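Local coordinates for protein class B carbapenemase GOB-18 (Elizabethkingia meningoseptica, PDB 5K0W) that probably hydrolyses beta-lactam antibiotics, carbapenems among them, as a periplasmic metallo-beta-lactamase of subclass B3 that holds two zinc ions, at residues Q33-F38 / F245-K250; L167-H172 / G178-I183; R191-L196 / Y257-F262; Y224-M229 / D274-Y279. All coordinates share one frame; numbering follows the deposited sequence.

Contact 1 of 4, residues Q33-F38 / F245-K250; sequences QAYEPF and FDLHEK
Tyr35 meets Leu247 and His248 where the lead-in to strand 38-41 of the alpha-beta/beta-alpha metallo-beta-lactamase sandwich passes the short helix 247-250. The imidazole presents its rim: CE1 of Tyr35 lies near the plane of the His248 ring, 3.2 Å from its CE1, and the two planes are steeply inclined at 67°. Leu247, its CG anti to the backbone nitrogen (chi1 175°), points toward the 33-38 segment and splits its fork between two aromatic neighbours. Its CD2 comes within 4.0 Å of CZ of Tyr35, and its CD1 approaches CZ of Phe38 to 3.5 Å, while its CG sits over one face of the His248 ring, towards the rim. The two aromatic neighbours also touch each other: CD1 of Phe38 lies in the plane of the Tyr35 ring, at its edge.

A water ties the polar ends together, 2.7 Å from OH of Tyr35 and 2.9 Å from ND1 of His248, in the plane of both rings. The other imidazole nitrogen, NE2, is hydrogen-bonded to the backbone oxygen of Tyr50, whose own ring stacks on it; both ring nitrogens of His248 are thus engaged, which fixes its rotation. Arg251 covers Phe38 by a cation-pi contact. The turn into the helix is pinned by Lys250, which forms a salt bridge with Asp264 and whose NZ donates to O of Phe245 at 2.9 Å.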
# COMPACT_ATOMS: atom_id res chain seq x y z
N GLN A 33 -13.06 -1.81 -10.34
CA GLN A 33 -12.94 -2.26 -11.72
C GLN A 33 -11.82 -3.30 -11.82
O GLN A 33 -10.72 -3.07 -11.30
CB GLN A 33 -12.65 -1.05 -12.63
CG GLN A 33 -12.92 -1.26 -14.10
CD GLN A 33 -12.13 -0.29 -14.95
OE1 GLN A 33 -12.16 0.93 -14.74
NE2 GLN A 33 -11.44 -0.81 -15.93
N ALA A 34 -12.09 -4.43 -12.49
CA ALA A 34 -11.12 -5.52 -12.65
C ALA A 34 -9.95 -5.16 -13.54
O ALA A 34 -10.09 -4.39 -14.49
CB ALA A 34 -11.81 -6.76 -13.19
N TYR A 35 -8.79 -5.72 -13.23
CA TYR A 35 -7.56 -5.56 -13.99
C TYR A 35 -6.85 -6.91 -14.01
O TYR A 35 -6.73 -7.57 -12.98
CB TYR A 35 -6.65 -4.48 -13.38
CG TYR A 35 -5.48 -4.11 -14.26
CD1 TYR A 35 -5.62 -3.18 -15.29
CD2 TYR A 35 -4.23 -4.68 -14.07
CE1 TYR A 35 -4.55 -2.85 -16.12
CE2 TYR A 35 -3.16 -4.35 -14.89
CZ TYR A 35 -3.32 -3.43 -15.91
OH TYR A 35 -2.28 -3.09 -16.73
N GLU A 36 -6.41 -7.31 -15.20
CA GLU A 36 -5.71 -8.56 -15.47
C GLU A 36 -4.36 -8.62 -14.73
O GLU A 36 -3.50 -7.76 -14.97
CB GLU A 36 -5.52 -8.69 -16.98
CG GLU A 36 -5.66 -10.10 -17.50
CD GLU A 36 -4.35 -10.70 -17.94
OE1 GLU A 36 -3.93 -11.72 -17.35
OE2 GLU A 36 -3.71 -10.13 -18.86
N PRO A 37 -4.12 -9.63 -13.85
CA PRO A 37 -2.83 -9.69 -13.15
C PRO A 37 -1.62 -9.89 -14.06
O PRO A 37 -1.74 -10.49 -15.13
CB PRO A 37 -3.02 -10.86 -12.18
CG PRO A 37 -4.03 -11.73 -12.83
CD PRO A 37 -5.00 -10.75 -13.44
N PHE A 38 -0.45 -9.36 -13.65
CA PHE A 38 0.81 -9.47 -14.40
C PHE A 38 2.04 -9.57 -13.49
O PHE A 38 1.97 -9.24 -12.31
CB PHE A 38 0.94 -8.32 -15.44
CG PHE A 38 1.30 -6.95 -14.91
CD1 PHE A 38 0.32 -6.13 -14.35
CD2 PHE A 38 2.60 -6.47 -14.99
CE1 PHE A 38 0.65 -4.85 -13.88
CE2 PHE A 38 2.93 -5.20 -14.50
CZ PHE A 38 1.96 -4.41 -13.93
N PHE A 245 2.01 5.61 -10.51
CA PHE A 245 3.16 5.15 -11.27
C PHE A 245 2.82 4.99 -12.74
O PHE A 245 3.60 4.38 -13.49
CB PHE A 245 3.82 3.91 -10.65
CG PHE A 245 2.99 2.66 -10.48
CD1 PHE A 245 2.06 2.56 -9.46
CD2 PHE A 245 3.21 1.55 -11.28
CE1 PHE A 245 1.31 1.39 -9.27
CE2 PHE A 245 2.49 0.37 -11.08
CZ PHE A 245 1.54 0.30 -10.08
N ASP A 246 1.69 5.61 -13.17
CA ASP A 246 1.18 5.67 -14.55
C ASP A 246 1.15 4.30 -15.22
O ASP A 246 1.69 4.14 -16.32
CB ASP A 246 1.98 6.68 -15.39
CG ASP A 246 2.20 8.02 -14.73
OD1 ASP A 246 1.20 8.76 -14.53
OD2 ASP A 246 3.38 8.36 -14.45
N LEU A 247 0.55 3.31 -14.55
CA LEU A 247 0.47 1.93 -15.02
C LEU A 247 -0.22 1.80 -16.36
O LEU A 247 0.30 1.11 -17.24
CB LEU A 247 -0.23 1.05 -13.96
CG LEU A 247 -0.52 -0.41 -14.34
CD1 LEU A 247 0.77 -1.20 -14.47
CD2 LEU A 247 -1.43 -1.06 -13.34
N HIS A 248 -1.37 2.48 -16.52
CA HIS A 248 -2.20 2.42 -17.74
C HIS A 248 -1.69 3.22 -18.92
O HIS A 248 -2.17 3.01 -20.04
CB HIS A 248 -3.68 2.66 -17.42
CG HIS A 248 -4.15 1.89 -16.22
ND1 HIS A 248 -4.20 0.50 -16.22
CD2 HIS A 248 -4.51 2.34 -15.00
CE1 HIS A 248 -4.61 0.17 -15.01
NE2 HIS A 248 -4.81 1.24 -14.25
N GLU A 249 -0.69 4.09 -18.70
CA GLU A 249 -0.01 4.85 -19.75
C GLU A 249 1.18 4.03 -20.25
O GLU A 249 1.50 4.07 -21.44
CB GLU A 249 0.44 6.21 -19.22
CG GLU A 249 -0.68 7.24 -19.28
CD GLU A 249 -0.52 8.49 -18.42
OE1 GLU A 249 -1.54 8.94 -17.84
OE2 GLU A 249 0.61 9.03 -18.34
N LYS A 250 1.82 3.28 -19.33
CA LYS A 250 2.98 2.41 -19.56
C LYS A 250 2.60 1.13 -20.27
O LYS A 250 3.36 0.67 -21.13
CB LYS A 250 3.63 2.05 -18.22
CG LYS A 250 4.49 3.14 -17.66
CD LYS A 250 4.86 2.84 -16.22
CE LYS A 250 5.75 3.93 -15.72
NZ LYS A 250 6.23 3.66 -14.35
O HOH W 1 -3.04 -1.10 -18.41

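Contact 2 of 4, residues L167-H172 / G178-I183; sequences LTLLHH and GSCSFI
Thr168 and Ile183, then Leu170 and Ser181, form the hydrogen-bonded pairs of two antiparallel strands whose axes pass 4.7 Å apart, with Leu169-Phe182 and His171-Cys180 as the non-hydrogen-bonded pairs between and beyond them. N of Leu170 to O of Ser181, at 2.8 Å, is nearly straight, and beyond the last pair N of His172 still donates to O of Ser179.

Side chains alternate between the two faces. On one, CD1 of Leu169 reaches both SG of Cys180 and CE1 of Phe182, the latter at 3.6 Å. Asp121 lies on this face too, and holds ND1 of His171. On the other, CD1 of Leu170 packs at 3.7 Å on CG2 of Ile183, the branch set between the backbone nitrogen and the carbonyl carbon. At the start of segment 167-172, CD2 of Leu167 rests against CB of Phe182. Nearer the closed, loop end of the hairpin His172 turns its ring to Ser181: OG lies at the ring edge, in plane, 2.7 Å from ND1, and is also bonded to N of Asn199, so the buried hydroxyl has two partners. O of Leu170 sits above one face of this imidazole. A water links OG1 of Thr168 to O of Ile183, and Lys159 holds the same hydroxyl.

This is a beta hairpin of the second sheet, and the loop between its strands carries His175, a ligand of the first zinc ion.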
# COMPACT_ATOMS: atom_id res chain seq x y z
N LEU A 167 12.00 -8.18 3.24
CA LEU A 167 11.41 -6.87 3.04
C LEU A 167 11.77 -5.97 4.20
O LEU A 167 11.79 -6.42 5.35
CB LEU A 167 9.88 -6.99 2.96
CG LEU A 167 9.27 -6.95 1.57
CD1 LEU A 167 9.44 -8.25 0.87
CD2 LEU A 167 7.81 -6.70 1.66
N THR A 168 12.05 -4.70 3.91
CA THR A 168 12.36 -3.72 4.94
C THR A 168 11.23 -2.72 4.94
O THR A 168 10.88 -2.19 3.88
CB THR A 168 13.74 -3.06 4.70
OG1 THR A 168 14.74 -4.06 4.69
CG2 THR A 168 14.10 -2.03 5.76
N LEU A 169 10.66 -2.46 6.13
CA LEU A 169 9.60 -1.47 6.27
C LEU A 169 10.26 -0.10 6.38
O LEU A 169 11.15 0.10 7.20
CB LEU A 169 8.75 -1.75 7.52
CG LEU A 169 7.47 -0.90 7.65
CD1 LEU A 169 6.28 -1.76 8.05
CD2 LEU A 169 7.68 0.25 8.62
N LEU A 170 9.81 0.85 5.56
CA LEU A 170 10.30 2.22 5.60
C LEU A 170 9.13 3.08 6.10
O LEU A 170 8.14 3.25 5.38
CB LEU A 170 10.78 2.70 4.21
CG LEU A 170 11.82 1.82 3.48
CD1 LEU A 170 11.99 2.25 2.05
CD2 LEU A 170 13.16 1.83 4.19
N HIS A 171 9.22 3.58 7.34
CA HIS A 171 8.21 4.43 7.94
C HIS A 171 8.12 5.76 7.18
O HIS A 171 9.08 6.54 7.17
CB HIS A 171 8.53 4.64 9.42
CG HIS A 171 7.48 5.37 10.21
ND1 HIS A 171 6.18 4.87 10.32
CD2 HIS A 171 7.57 6.50 10.95
CE1 HIS A 171 5.53 5.74 11.08
NE2 HIS A 171 6.32 6.73 11.48
N HIS A 172 6.98 5.96 6.48
CA HIS A 172 6.70 7.16 5.68
C HIS A 172 5.36 7.78 6.13
O HIS A 172 4.37 7.68 5.39
CB HIS A 172 6.72 6.81 4.19
CG HIS A 172 8.08 6.45 3.66
ND1 HIS A 172 8.23 5.62 2.57
CD2 HIS A 172 9.31 6.80 4.10
CE1 HIS A 172 9.54 5.48 2.39
NE2 HIS A 172 10.22 6.18 3.28
N GLY A 178 0.76 5.82 10.31
CA GLY A 178 1.70 4.74 10.04
C GLY A 178 1.80 4.31 8.59
O GLY A 178 1.98 3.13 8.31
N SER A 179 1.66 5.26 7.64
CA SER A 179 1.84 4.91 6.23
C SER A 179 3.31 4.52 6.04
O SER A 179 4.18 5.01 6.76
CB SER A 179 1.41 6.02 5.28
OG SER A 179 1.57 7.32 5.81
N CYS A 180 3.57 3.56 5.17
CA CYS A 180 4.93 3.07 4.97
C CYS A 180 5.16 2.55 3.58
O CYS A 180 4.21 2.28 2.84
CB CYS A 180 5.27 2.02 6.03
SG CYS A 180 4.13 0.62 6.05
N SER A 181 6.42 2.37 3.23
CA SER A 181 6.81 1.79 1.96
C SER A 181 7.64 0.56 2.27
O SER A 181 8.06 0.38 3.43
CB SER A 181 7.62 2.78 1.12
OG SER A 181 6.90 3.97 0.87
N PHE A 182 7.86 -0.28 1.27
CA PHE A 182 8.67 -1.49 1.44
C PHE A 182 9.76 -1.54 0.40
O PHE A 182 9.56 -1.13 -0.74
CB PHE A 182 7.82 -2.76 1.43
CG PHE A 182 6.79 -2.80 2.53
CD1 PHE A 182 7.10 -3.33 3.78
CD2 PHE A 182 5.49 -2.35 2.30
CE1 PHE A 182 6.13 -3.39 4.79
CE2 PHE A 182 4.53 -2.39 3.32
CZ PHE A 182 4.85 -2.91 4.56
N ILE A 183 10.93 -2.00 0.81
CA ILE A 183 12.08 -2.12 -0.07
C ILE A 183 12.65 -3.53 0.05
O ILE A 183 12.86 -4.04 1.15
CB ILE A 183 13.11 -0.95 0.10
CG1 ILE A 183 14.08 -0.85 -1.08
CG2 ILE A 183 13.84 -0.94 1.46
CD1 ILE A 183 14.29 0.55 -1.54
O HOH W 2 15.43 -4.93 2.25

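Contact 3 of 4, residues R191-L196 / Y257-F262; sequences RKYRVL and YNPQLF
The ring of Tyr193 is met at a slant by Pro259 and by the hydroxyl of Tyr257, while the Tyr257 ring has CD of Pro259 centred over one face, 3.7 Å above it. The proline is thus wedged between two tyrosines: its CD lies on one, and its CB and CG press on the phenol end of the other, CB being 3.8 Å from CE2 of Tyr193 and CG 3.6 Å from OH of Tyr193. A further flat group joins from the strand's own side, where CD2 of Tyr193 lies 3.4 Å above the plane of the Arg191 guanidinium, towards its rim.

Tyr193 and Tyr257 point at each other from opposite directions, yet their OH atoms stay 3.9 Å apart and do not bond; instead both are hydrogen-bonded to OD2 of Asp188, which joins the two segments through one carboxylate oxygen. The contact fastens strand 192-198 of the second sheet of the metallo-beta-lactamase sandwich to a one-turn 3-10 segment, 259-261, that precedes the long C-terminal helix 265-284. Ala41 and Ile236, from a strand of each sheet, touch the proline as well.

What steadies the arginine under Tyr193 is a side-on grip on its neighbour: NE and NH1 both donate to O of Lys192, at 2.9 Å and 3.0 Å, with that oxygen in the guanidinium plane. NH1 also forms a salt bridge with Asp235, and Arg39 makes a cation-pi contact with the Tyr257 ring.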
# COMPACT_ATOMS: atom_id res chain seq x y z
N ARG A 191 18.61 -10.80 -13.99
CA ARG A 191 19.25 -9.98 -12.94
C ARG A 191 18.49 -9.89 -11.61
O ARG A 191 17.42 -10.49 -11.45
CB ARG A 191 19.45 -8.54 -13.48
CG ARG A 191 18.21 -7.98 -14.22
CD ARG A 191 18.21 -6.49 -14.43
NE ARG A 191 18.25 -5.79 -13.15
CZ ARG A 191 18.35 -4.48 -13.02
NH1 ARG A 191 18.41 -3.94 -11.81
NH2 ARG A 191 18.38 -3.69 -14.09
N LYS A 192 19.04 -9.11 -10.67
CA LYS A 192 18.47 -8.77 -9.36
C LYS A 192 17.85 -7.38 -9.52
O LYS A 192 18.27 -6.62 -10.40
CB LYS A 192 19.55 -8.74 -8.26
CG LYS A 192 20.05 -10.12 -7.83
CD LYS A 192 21.12 -10.03 -6.75
CE LYS A 192 21.90 -11.31 -6.54
NZ LYS A 192 21.11 -12.32 -5.77
N TYR A 193 16.83 -7.04 -8.70
CA TYR A 193 16.13 -5.75 -8.75
C TYR A 193 15.82 -5.28 -7.36
O TYR A 193 15.14 -5.99 -6.62
CB TYR A 193 14.78 -5.87 -9.49
CG TYR A 193 14.79 -6.46 -10.87
CD1 TYR A 193 14.59 -7.82 -11.07
CD2 TYR A 193 14.89 -5.64 -12.00
CE1 TYR A 193 14.53 -8.36 -12.35
CE2 TYR A 193 14.79 -6.17 -13.28
CZ TYR A 193 14.62 -7.53 -13.46
OH TYR A 193 14.55 -8.04 -14.72
N ARG A 194 16.23 -4.05 -7.01
CA ARG A 194 15.90 -3.45 -5.73
C ARG A 194 14.55 -2.76 -5.97
O ARG A 194 14.47 -1.78 -6.71
CB ARG A 194 16.98 -2.47 -5.26
CG ARG A 194 16.71 -1.81 -3.90
CD ARG A 194 18.02 -1.42 -3.27
NE ARG A 194 17.87 -0.65 -2.03
CZ ARG A 194 17.75 -1.19 -0.82
NH1 ARG A 194 17.64 -0.41 0.25
NH2 ARG A 194 17.71 -2.52 -0.68
N VAL A 195 13.48 -3.37 -5.43
CA VAL A 195 12.11 -2.91 -5.61
C VAL A 195 11.62 -2.06 -4.44
O VAL A 195 11.80 -2.43 -3.28
CB VAL A 195 11.16 -4.10 -5.92
CG1 VAL A 195 9.73 -3.63 -6.13
CG2 VAL A 195 11.65 -4.88 -7.15
N LEU A 196 11.02 -0.90 -4.76
CA LEU A 196 10.41 0.01 -3.80
C LEU A 196 8.91 0.04 -4.05
O LEU A 196 8.48 0.37 -5.16
CB LEU A 196 11.00 1.43 -3.92
CG LEU A 196 10.34 2.49 -3.05
CD1 LEU A 196 10.84 2.43 -1.62
CD2 LEU A 196 10.52 3.87 -3.65
N TYR A 257 5.99 -9.50 -20.06
CA TYR A 257 6.91 -9.19 -18.96
C TYR A 257 7.93 -8.14 -19.40
O TYR A 257 8.66 -8.34 -20.37
CB TYR A 257 7.60 -10.49 -18.49
CG TYR A 257 8.56 -10.32 -17.34
CD1 TYR A 257 8.12 -9.86 -16.10
CD2 TYR A 257 9.90 -10.66 -17.47
CE1 TYR A 257 9.00 -9.71 -15.03
CE2 TYR A 257 10.79 -10.54 -16.40
CZ TYR A 257 10.33 -10.07 -15.18
OH TYR A 257 11.20 -9.92 -14.13
N ASN A 258 7.90 -6.98 -18.74
CA ASN A 258 8.75 -5.82 -19.05
C ASN A 258 9.07 -4.96 -17.80
O ASN A 258 8.54 -3.85 -17.65
CB ASN A 258 8.09 -4.97 -20.18
CG ASN A 258 8.94 -3.90 -20.82
OD1 ASN A 258 10.04 -3.55 -20.36
ND2 ASN A 258 8.43 -3.33 -21.90
N PRO A 259 9.98 -5.43 -16.90
CA PRO A 259 10.34 -4.64 -15.71
C PRO A 259 10.80 -3.20 -15.94
O PRO A 259 10.64 -2.38 -15.04
CB PRO A 259 11.46 -5.46 -15.07
CG PRO A 259 11.25 -6.82 -15.54
CD PRO A 259 10.70 -6.72 -16.92
N GLN A 260 11.39 -2.90 -17.13
CA GLN A 260 11.92 -1.57 -17.52
C GLN A 260 10.88 -0.47 -17.58
O GLN A 260 11.24 0.70 -17.61
CB GLN A 260 12.70 -1.62 -18.84
CG GLN A 260 14.03 -2.35 -18.74
CD GLN A 260 13.96 -3.77 -19.22
OE1 GLN A 260 12.92 -4.44 -19.17
NE2 GLN A 260 15.09 -4.27 -19.71
N LEU A 261 9.59 -0.85 -17.58
CA LEU A 261 8.47 0.09 -17.55
C LEU A 261 8.46 0.78 -16.18
O LEU A 261 8.08 1.94 -16.08
CB LEU A 261 7.13 -0.63 -17.75
CG LEU A 261 6.84 -1.24 -19.11
CD1 LEU A 261 5.72 -2.24 -19.01
CD2 LEU A 261 6.53 -0.16 -20.16
N PHE A 262 8.89 0.04 -15.13
CA PHE A 262 8.88 0.50 -13.75
C PHE A 262 10.24 0.96 -13.23
O PHE A 262 10.46 1.06 -12.01
CB PHE A 262 8.17 -0.54 -12.86
CG PHE A 262 6.91 -1.06 -13.50
CD1 PHE A 262 5.79 -0.24 -13.64
CD2 PHE A 262 6.87 -2.34 -14.05
CE1 PHE A 262 4.64 -0.70 -14.30
CE2 PHE A 262 5.71 -2.80 -14.69
CZ PHE A 262 4.61 -1.98 -14.80

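Contact 4 of 4, residues Y224-M229 / D274-Y279; sequences YTFGVM and DLEKSY
Phe226 reaches across from helix 218-230 and lays its ring on the backbone of helix 265-284, with Leu275, Glu276 and Tyr279 around it. This is the close part of the contact. CA of Glu276 stands over one face of the ring, 3.7 Å from its centroid and 19° off the normal, a CH-pi contact, while CB of Leu275 lies in the ring plane at the edge, 3.6 Å from CE1. On the CE2 side the ring meets Tyr279 obliquely, CE2 coming to 3.4 Å from its CG, the two aromatic planes being 35° apart. Pro201 touches the same phenylalanine.

Towards solvent the contact thins to a single side chain. Glu276 extends back past the phenylalanine, its CG anti to the backbone nitrogen (chi1 -163°), so that its CB and CG lie against CD1 and CG of the ring and OE1 comes to 3.6 Å from CB of Phe226. Its charge finds Lys230 through a long, weak ion pair.

The axes of segments 224-229 and 274-279 pass 10.8 Å apart, running nearly antiparallel, and within these two segments Phe226 carries most of the contact, in the outer helical layer of the metallo-beta-lactamase sandwich.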
# COMPACT_ATOMS: atom_id res chain seq x y z
N TYR A 224 9.56 14.84 7.57
CA TYR A 224 10.53 13.76 7.68
C TYR A 224 10.42 12.91 6.39
O TYR A 224 11.42 12.77 5.68
CB TYR A 224 10.21 12.92 8.93
CG TYR A 224 10.84 11.54 8.95
CD1 TYR A 224 10.16 10.43 8.44
CD2 TYR A 224 12.08 11.33 9.54
CE1 TYR A 224 10.73 9.16 8.47
CE2 TYR A 224 12.66 10.06 9.59
CZ TYR A 224 11.98 8.97 9.05
OH TYR A 224 12.55 7.72 9.11
N THR A 225 9.18 12.42 6.08
CA THR A 225 8.79 11.61 4.93
C THR A 225 9.38 12.11 3.63
O THR A 225 9.93 11.29 2.89
CB THR A 225 7.28 11.39 4.91
OG1 THR A 225 6.94 10.74 6.11
CG2 THR A 225 6.82 10.50 3.75
N PHE A 226 9.30 13.43 3.35
CA PHE A 226 9.88 14.00 2.13
C PHE A 226 11.40 13.89 2.13
O PHE A 226 11.98 13.51 1.11
CB PHE A 226 9.39 15.44 1.86
CG PHE A 226 7.93 15.55 1.43
CD1 PHE A 226 7.52 15.08 0.19
CD2 PHE A 226 7.00 16.18 2.24
CE1 PHE A 226 6.18 15.21 -0.21
CE2 PHE A 226 5.67 16.28 1.84
CZ PHE A 226 5.27 15.80 0.62
N GLY A 227 12.01 14.12 3.29
CA GLY A 227 13.45 14.00 3.44
C GLY A 227 13.96 12.61 3.13
O GLY A 227 14.79 12.42 2.25
N VAL A 228 13.43 11.61 3.84
CA VAL A 228 13.81 10.20 3.73
C VAL A 228 13.48 9.57 2.34
O VAL A 228 14.28 8.80 1.81
CB VAL A 228 13.25 9.42 4.96
CG1 VAL A 228 11.72 9.35 4.97
CG2 VAL A 228 13.86 8.03 5.09
N MET A 229 12.36 9.98 1.72
CA MET A 229 11.95 9.46 0.41
C MET A 229 12.82 9.93 -0.78
O MET A 229 12.95 9.20 -1.76
CB MET A 229 10.44 9.67 0.16
CG MET A 229 9.57 8.63 0.83
SD MET A 229 7.79 8.84 0.59
CE MET A 229 7.50 7.81 -0.85
N ASP A 274 6.71 17.29 -6.56
CA ASP A 274 5.42 17.94 -6.76
C ASP A 274 4.57 17.84 -5.51
O ASP A 274 3.82 18.77 -5.20
CB ASP A 274 4.68 17.40 -7.99
CG ASP A 274 5.33 17.78 -9.31
OD1 ASP A 274 5.82 18.93 -9.43
OD2 ASP A 274 5.35 16.92 -10.22
N LEU A 275 4.73 16.74 -4.75
CA LEU A 275 4.04 16.51 -3.49
C LEU A 275 4.64 17.39 -2.37
O LEU A 275 3.89 17.88 -1.51
CB LEU A 275 4.04 15.02 -3.15
CG LEU A 275 3.07 14.15 -3.96
CD1 LEU A 275 3.43 12.68 -3.88
CD2 LEU A 275 1.65 14.32 -3.49
N GLU A 276 5.97 17.64 -2.40
CA GLU A 276 6.65 18.50 -1.43
C GLU A 276 6.31 19.95 -1.71
O GLU A 276 6.02 20.69 -0.77
CB GLU A 276 8.16 18.28 -1.46
CG GLU A 276 8.90 18.80 -0.24
CD GLU A 276 10.39 18.86 -0.47
OE1 GLU A 276 11.06 17.81 -0.30
OE2 GLU A 276 10.89 19.93 -0.89
N LYS A 277 6.27 20.35 -3.02
CA LYS A 277 5.89 21.70 -3.49
C LYS A 277 4.52 22.09 -2.95
O LYS A 277 4.37 23.18 -2.40
CB LYS A 277 5.92 21.79 -5.03
CG LYS A 277 7.19 22.39 -5.59
CD LYS A 277 7.38 22.06 -7.07
CE LYS A 277 8.44 22.96 -7.67
NZ LYS A 277 8.99 22.42 -8.93
N SER A 278 3.52 21.19 -3.08
CA SER A 278 2.18 21.47 -2.56
C SER A 278 2.14 21.37 -1.03
O SER A 278 1.42 22.15 -0.40
CB SER A 278 1.09 20.66 -3.26
OG SER A 278 1.31 19.27 -3.13
N TYR A 279 2.98 20.49 -0.43
CA TYR A 279 3.06 20.35 1.03
C TYR A 279 3.52 21.67 1.66
O TYR A 279 2.90 22.14 2.62
CB TYR A 279 3.96 19.17 1.44
CG TYR A 279 4.44 19.25 2.88
CD1 TYR A 279 3.55 19.06 3.94
CD2 TYR A 279 5.75 19.57 3.17
CE1 TYR A 279 3.97 19.18 5.26
CE2 TYR A 279 6.19 19.69 4.50
CZ TYR A 279 5.29 19.50 5.54
OH TYR A 279 5.73 19.61 6.83

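Contacts 2 and 3 share the second sheet, where strands 180-187 and 192-198 are neighbours; their centres lie about 19 Å apart and Leu170 touches Leu196. The centre of contact 4 lies about 15 Å from that of contact 2, and His172 packs on helix 218-230 through Thr225, Val228 and Met229. Contacts 1 and 3 meet at Phe262, which touches Phe38, Leu247 and Phe245. Along the chain contact 2 is local, whereas contacts 1, 3 and 4 interlock, each bringing a part of the C-terminal region, residues 245-279, back onto earlier elements. The C-terminal region is thereby clasped at three places along the sandwich, while contact 2 builds the hairpin beside the zinc site.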